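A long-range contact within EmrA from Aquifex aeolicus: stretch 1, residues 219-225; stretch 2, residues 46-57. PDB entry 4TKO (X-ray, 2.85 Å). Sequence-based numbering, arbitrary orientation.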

ATOM      1  N   ASP A 219      -5.400 -15.645   9.794  1.00 34.91           N
ATOM      2  CA  ASP A 219      -5.047 -17.021   9.459  1.00 40.78           C
ATOM      3  C   ASP A 219      -5.035 -17.961  10.661  1.00 40.91           C
ATOM      4  O   ASP A 219      -4.743 -19.163  10.517  1.00 38.15           O
ATOM      5  CB  ASP A 219      -3.675 -17.078   8.775  1.00 39.99           C
ATOM      6  CG  ASP A 219      -3.710 -16.568   7.347  1.00 53.49           C
ATOM      7  OD1 ASP A 219      -4.760 -16.754   6.669  1.00 40.91           O
ATOM      8  OD2 ASP A 219      -2.678 -15.979   6.917  1.00 56.32           O
ATOM      9  N   THR A 220      -5.335 -17.428  11.841  1.00 35.06           N
ATOM     10  CA  THR A 220      -5.343 -18.268  13.030  1.00 33.41           C
ATOM     11  C   THR A 220      -6.655 -19.032  13.102  1.00 36.20           C
ATOM     12  O   THR A 220      -6.786 -19.969  13.889  1.00 34.46           O
ATOM     13  CB  THR A 220      -5.125 -17.474  14.324  1.00 30.65           C
ATOM     14  OG1 THR A 220      -6.099 -16.433  14.420  1.00 46.11           O
ATOM     15  CG2 THR A 220      -3.727 -16.870  14.359  1.00 29.76           C
ATOM     16  N   VAL A 221      -7.621 -18.657  12.271  1.00 27.41           N
ATOM     17  CA  VAL A 221      -8.810 -19.479  12.163  1.00 26.81           C
ATOM     18  C   VAL A 221      -8.790 -20.306  10.890  1.00 27.59           C
ATOM     19  O   VAL A 221      -8.816 -19.784   9.787  1.00 41.26           O
ATOM     20  CB  VAL A 221     -10.104 -18.652  12.204  1.00 30.64           C
ATOM     21  CG1 VAL A 221     -11.305 -19.585  12.113  1.00 25.21           C
ATOM     22  CG2 VAL A 221     -10.181 -17.842  13.492  1.00 20.28           C
ATOM     23  N   LEU A 222      -8.739 -21.613  11.066  1.00 36.22           N
ATOM     24  CA  LEU A 222      -8.814 -22.558   9.966  1.00 33.37           C
ATOM     25  C   LEU A 222     -10.226 -22.695   9.389  1.00 33.42           C
ATOM     26  O   LEU A 222     -11.087 -23.317  10.004  1.00 36.24           O
ATOM     27  CB  LEU A 222      -8.313 -23.920  10.452  1.00 22.36           C
ATOM     28  CG  LEU A 222      -8.321 -25.044   9.430  1.00 34.47           C
ATOM     29  CD1 LEU A 222      -7.634 -24.606   8.140  1.00 27.59           C
ATOM     30  CD2 LEU A 222      -7.636 -26.250  10.005  1.00 29.79           C
ATOM     31  N   ILE A 223     -10.475 -22.137   8.208  1.00 31.86           N
ATOM     32  CA  ILE A 223     -11.811 -22.259   7.627  1.00 38.93           C
ATOM     33  C   ILE A 223     -11.787 -23.227   6.458  1.00 47.19           C
ATOM     34  O   ILE A 223     -10.739 -23.437   5.851  1.00 47.14           O
ATOM     35  CB  ILE A 223     -12.389 -20.899   7.161  1.00 36.80           C
ATOM     36  CG1 ILE A 223     -11.754 -20.441   5.859  1.00 41.42           C
ATOM     37  CG2 ILE A 223     -12.215 -19.845   8.234  1.00 32.83           C
ATOM     38  CD1 ILE A 223     -12.378 -19.178   5.317  1.00 53.88           C
ATOM     39  N   ALA A 224     -12.943 -23.819   6.156  1.00 42.22           N
ATOM     40  CA  ALA A 224     -13.031 -24.863   5.136  1.00 33.81           C
ATOM     41  C   ALA A 224     -13.067 -24.285   3.724  1.00 39.09           C
ATOM     42  O   ALA A 224     -13.866 -23.395   3.432  1.00 41.44           O
ATOM     43  CB  ALA A 224     -14.247 -25.733   5.377  1.00 47.44           C
ATOM     44  N   PRO A 225     -12.185 -24.793   2.847  1.00 38.47           N
ATOM     45  CA  PRO A 225     -11.990 -24.330   1.463  1.00 27.20           C
ATOM     46  C   PRO A 225     -13.083 -24.793   0.506  1.00 36.51           C
ATOM     47  O   PRO A 225     -13.255 -24.222  -0.573  1.00 36.00           O
ATOM     48  CB  PRO A 225     -10.651 -24.950   1.075  1.00 29.99           C
ATOM     49  CG  PRO A 225     -10.584 -26.219   1.893  1.00 48.94           C
ATOM     50  CD  PRO A 225     -11.252 -25.880   3.205  1.00 38.47           C
TER
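Stretch 2 (46-57) EALAKLDPTYYE

Residues 46-57 lie along residues 219-225 first as a β-strand and then, beyond a short turn, as the beginning of a helix. The strand centred on residues 47-51 runs antiparallel to strand 221-223: the angle between their N-to-C directions is 158°, and the axes approach to 4.7 Å, the spacing of neighbours in a β-sheet. Four backbone hydrogen bonds join the stretches, and together the two bury 569 Å² of surface.

Contact begins at Glu46, chiefly through its backbone. Its carbonyl O accepts a hydrogen bond from Ala224 N at 2.8 Å, and the same Glu46 O lies 3.1 Å from Ile223 CA in a CA-H...O contact. The CA-to-CB bond points sideways and the end of the side chain leads away, so the carboxylate is free to find its hydrogen-bonding partners elsewhere in the structure.

Ala47 faces Ile223 as a non-hydrogen-bonded antiparallel pair, with Ala47 CA 4.3 Å from Ile223 CA. Alanine presents only a methyl group on this face of the sheet, and it finds an apolar neighbour there: Ala47 CB is 3.7 Å from Val221 CG1.

Leu48 supplies a nearly straight hydrogen bond, Leu48 N to Leu222 O, 2.8 Å long with an angle of 167° at the hydrogen. Its buried side chain packs against Leu222, with Leu48 CD1 4.3 Å from Leu222 CG, and both its methyls reach Ala224, Leu48 CD1 at 4.2 Å and CD2 at 4.1 Å from Ala224 CB. A psi of -35° departs from the extended conformation here, and the register reflects it: by nearest CA atoms, Ile223 lies against Ala47 and Leu222 against Ala49 (CA to CA 5.3 Å), so Leu48 is passed over.

Ala49 returns to a fully extended backbone, and its O accepts from Leu222 N at 3.0 Å, with a more bent angle of 140°. Its small side chain is buried on the same face as that of Leu222.

Lys50 pairs with Val221, their CA atoms 4.5 Å apart, on the face that also carries Ala47 and Ile223. Lysine suits this partly exposed position because its aliphatic portion can lie beside an apolar residue, here with Lys50 CG 4.2 Å from Val221 CG2; the chain then arches, and Lys50 NZ comes back to 4.4 Å from Val221 CG2. On the backbone, Lys50 CA makes a CA-H...O contact of 3.4 Å with Thr220 O.

Leu51 N donates to that same Thr220 O at 2.8 Å. Its CA-to-CB bond points toward stretch 1, bringing Leu51 CB within 4.0 Å of Thr220 CB, and an apolar side chain suits this buried position.

Asp52, whose CA-to-CB bond points away, caps the coming helix through a weak bond from Thr54 N to Asp52 OD1 at 3.5 Å. Pro53, whose ring restricts phi and suits the approach to a helix, places its CB 4.0 Å from Thr220 OG1. Thr54, Tyr55 and Glu57 make no contact with stretch 1. The CA-to-CB bond of Tyr56, however, points toward it, and the broad ring meets a methyl group obliquely, with Tyr56 CD2 3.8 Å from Thr220 CG2.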

ATOM      1  N   GLU A  46     -16.936 -22.437   6.825  1.00 43.32           N
ATOM      2  CA  GLU A  46     -17.044 -22.763   8.248  1.00 41.98           C
ATOM      3  C   GLU A  46     -15.684 -22.810   8.919  1.00 46.21           C
ATOM      4  O   GLU A  46     -14.688 -23.232   8.308  1.00 51.03           O
ATOM      5  CB  GLU A  46     -17.743 -24.110   8.450  1.00 40.03           C
ATOM      6  CG  GLU A  46     -19.201 -24.161   8.032  1.00 50.39           C
ATOM      7  CD  GLU A  46     -19.956 -25.315   8.681  1.00 66.95           C
ATOM      8  OE1 GLU A  46     -20.618 -26.075   7.944  1.00 70.88           O
ATOM      9  OE2 GLU A  46     -19.898 -25.461   9.926  1.00 68.49           O
ATOM     10  N   ALA A  47     -15.641 -22.391  10.182  1.00 45.84           N
ATOM     11  CA  ALA A  47     -14.435 -22.565  10.987  1.00 38.80           C
ATOM     12  C   ALA A  47     -14.359 -23.994  11.474  1.00 41.76           C
ATOM     13  O   ALA A  47     -15.363 -24.564  11.902  1.00 55.46           O
ATOM     14  CB  ALA A  47     -14.409 -21.618  12.160  1.00 23.53           C
ATOM     15  N   LEU A  48     -13.168 -24.572  11.395  1.00 30.78           N
ATOM     16  CA  LEU A  48     -12.955 -25.937  11.839  1.00 26.18           C
ATOM     17  C   LEU A  48     -12.201 -25.922  13.134  1.00 31.40           C
ATOM     18  O   LEU A  48     -12.442 -26.759  14.002  1.00 46.81           O
ATOM     19  CB  LEU A  48     -12.183 -26.740  10.791  1.00 28.99           C
ATOM     20  CG  LEU A  48     -12.718 -26.639   9.359  1.00 33.84           C
ATOM     21  CD1 LEU A  48     -11.797 -27.344   8.403  1.00 35.49           C
ATOM     22  CD2 LEU A  48     -14.126 -27.221   9.242  1.00 40.58           C
ATOM     23  N   ALA A  49     -11.296 -24.956  13.278  1.00 24.65           N
ATOM     24  CA  ALA A  49     -10.448 -24.885  14.460  1.00 22.34           C
ATOM     25  C   ALA A  49      -9.798 -23.526  14.575  1.00 35.77           C
ATOM     26  O   ALA A  49      -9.862 -22.731  13.645  1.00 32.66           O
ATOM     27  CB  ALA A  49      -9.413 -25.946  14.409  1.00 21.77           C
ATOM     28  N   LYS A  50      -9.152 -23.251  15.703  1.00 30.01           N
ATOM     29  CA  LYS A  50      -8.645 -21.908  15.928  1.00 32.89           C
ATOM     30  C   LYS A  50      -7.376 -21.927  16.762  1.00 31.63           C
ATOM     31  O   LYS A  50      -7.246 -22.734  17.683  1.00 33.84           O
ATOM     32  CB  LYS A  50      -9.734 -21.062  16.596  1.00 39.05           C
ATOM     33  CG  LYS A  50      -9.293 -19.719  17.111  1.00 45.12           C
ATOM     34  CD  LYS A  50      -9.967 -19.425  18.452  1.00 42.82           C
ATOM     35  CE  LYS A  50     -10.389 -17.963  18.551  1.00 57.59           C
ATOM     36  NZ  LYS A  50     -11.562 -17.676  17.672  1.00 62.82           N
ATOM     37  N   LEU A  51      -6.434 -21.051  16.421  1.00 26.79           N
ATOM     38  CA  LEU A  51      -5.197 -20.916  17.185  1.00 28.16           C
ATOM     39  C   LEU A  51      -5.264 -19.729  18.148  1.00 38.83           C
ATOM     40  O   LEU A  51      -6.049 -18.803  17.969  1.00 44.64           O
ATOM     41  CB  LEU A  51      -4.007 -20.757  16.251  1.00 31.11           C
ATOM     42  CG  LEU A  51      -3.725 -21.872  15.221  1.00 36.86           C
ATOM     43  CD1 LEU A  51      -2.500 -21.552  14.371  1.00 16.23           C
ATOM     44  CD2 LEU A  51      -3.551 -23.228  15.892  1.00 35.89           C
ATOM     45  N   ASP A  52      -4.450 -19.771  19.190  1.00 41.92           N
ATOM     46  CA  ASP A  52      -4.292 -18.637  20.094  1.00 38.68           C
ATOM     47  C   ASP A  52      -3.566 -17.483  19.385  1.00 39.39           C
ATOM     48  O   ASP A  52      -2.412 -17.630  18.989  1.00 56.91           O
ATOM     49  CB  ASP A  52      -3.517 -19.079  21.335  1.00 35.87           C
ATOM     50  CG  ASP A  52      -3.243 -17.938  22.307  1.00 48.72           C
ATOM     51  OD1 ASP A  52      -4.007 -16.949  22.295  1.00 52.49           O
ATOM     52  OD2 ASP A  52      -2.273 -18.051  23.102  1.00 55.62           O
ATOM     53  N   PRO A  53      -4.228 -16.329  19.230  1.00 36.83           N
ATOM     54  CA  PRO A  53      -3.658 -15.266  18.394  1.00 50.42           C
ATOM     55  C   PRO A  53      -2.853 -14.197  19.128  1.00 50.38           C
ATOM     56  O   PRO A  53      -2.354 -13.295  18.468  1.00 52.29           O
ATOM     57  CB  PRO A  53      -4.901 -14.624  17.794  1.00 30.96           C
ATOM     58  CG  PRO A  53      -5.894 -14.708  18.919  1.00 29.18           C
ATOM     59  CD  PRO A  53      -5.566 -15.962  19.716  1.00 29.48           C
ATOM     60  N   THR A  54      -2.748 -14.273  20.448  1.00 50.22           N
ATOM     61  CA  THR A  54      -2.224 -13.150  21.206  1.00 48.18           C
ATOM     62  C   THR A  54      -0.878 -12.676  20.645  1.00 51.08           C
ATOM     63  O   THR A  54      -0.673 -11.481  20.433  1.00 60.28           O
ATOM     64  CB  THR A  54      -2.097 -13.490  22.714  1.00 50.90           C
ATOM     65  OG1 THR A  54      -1.437 -14.744  22.886  1.00 63.58           O
ATOM     66  CG2 THR A  54      -3.466 -13.580  23.336  1.00 45.17           C
ATOM     67  N   TYR A  55       0.015 -13.611  20.352  1.00 52.27           N
ATOM     68  CA  TYR A  55       1.331 -13.269  19.821  1.00 49.10           C
ATOM     69  C   TYR A  55       1.260 -12.436  18.545  1.00 53.86           C
ATOM     70  O   TYR A  55       1.920 -11.412  18.432  1.00 60.70           O
ATOM     71  CB  TYR A  55       2.126 -14.534  19.547  1.00 46.07           C
ATOM     72  CG  TYR A  55       3.537 -14.291  19.068  1.00 59.08           C
ATOM     73  CD1 TYR A  55       3.795 -13.872  17.768  1.00 58.69           C
ATOM     74  CD2 TYR A  55       4.617 -14.517  19.909  1.00 76.77           C
ATOM     75  CE1 TYR A  55       5.095 -13.663  17.332  1.00 70.08           C
ATOM     76  CE2 TYR A  55       5.916 -14.315  19.479  1.00 79.52           C
ATOM     77  CZ  TYR A  55       6.147 -13.888  18.194  1.00 59.74           C
ATOM     78  OH  TYR A  55       7.438 -13.687  17.783  1.00 70.35           O
ATOM     79  N   TYR A  56       0.475 -12.892  17.578  1.00 53.89           N
ATOM     80  CA  TYR A  56       0.350 -12.188  16.314  1.00 46.80           C
ATOM     81  C   TYR A  56      -0.321 -10.835  16.515  1.00 53.80           C
ATOM     82  O   TYR A  56      -0.092  -9.900  15.739  1.00 50.95           O
ATOM     83  CB  TYR A  56      -0.425 -13.033  15.293  1.00 36.25           C
ATOM     84  CG  TYR A  56       0.317 -14.279  14.869  1.00 38.66           C
ATOM     85  CD1 TYR A  56       1.619 -14.209  14.408  1.00 38.35           C
ATOM     86  CD2 TYR A  56      -0.272 -15.539  14.970  1.00 60.85           C
ATOM     87  CE1 TYR A  56       2.315 -15.350  14.038  1.00 38.80           C
ATOM     88  CE2 TYR A  56       0.422 -16.691  14.593  1.00 49.99           C
ATOM     89  CZ  TYR A  56       1.711 -16.586  14.121  1.00 31.66           C
ATOM     90  OH  TYR A  56       2.402 -17.713  13.748  1.00 41.70           O
ATOM     91  N   GLU A  57      -1.141 -10.728  17.554  1.00 50.99           N
ATOM     92  CA  GLU A  57      -1.824  -9.473  17.840  1.00 48.63           C
ATOM     93  C   GLU A  57      -0.903  -8.486  18.541  1.00 46.64           C
ATOM     94  O   GLU A  57      -1.003  -7.280  18.339  1.00 51.82           O
ATOM     95  CB  GLU A  57      -3.074  -9.723  18.665  1.00 36.88           C
ATOM     96  CG  GLU A  57      -4.210 -10.239  17.820  1.00 51.50           C
ATOM     97  CD  GLU A  57      -5.460 -10.560  18.620  1.00 71.65           C
ATOM     98  OE1 GLU A  57      -5.331 -10.968  19.797  1.00 63.51           O
ATOM     99  OE2 GLU A  57      -6.572 -10.404  18.062  1.00 74.94           O
TER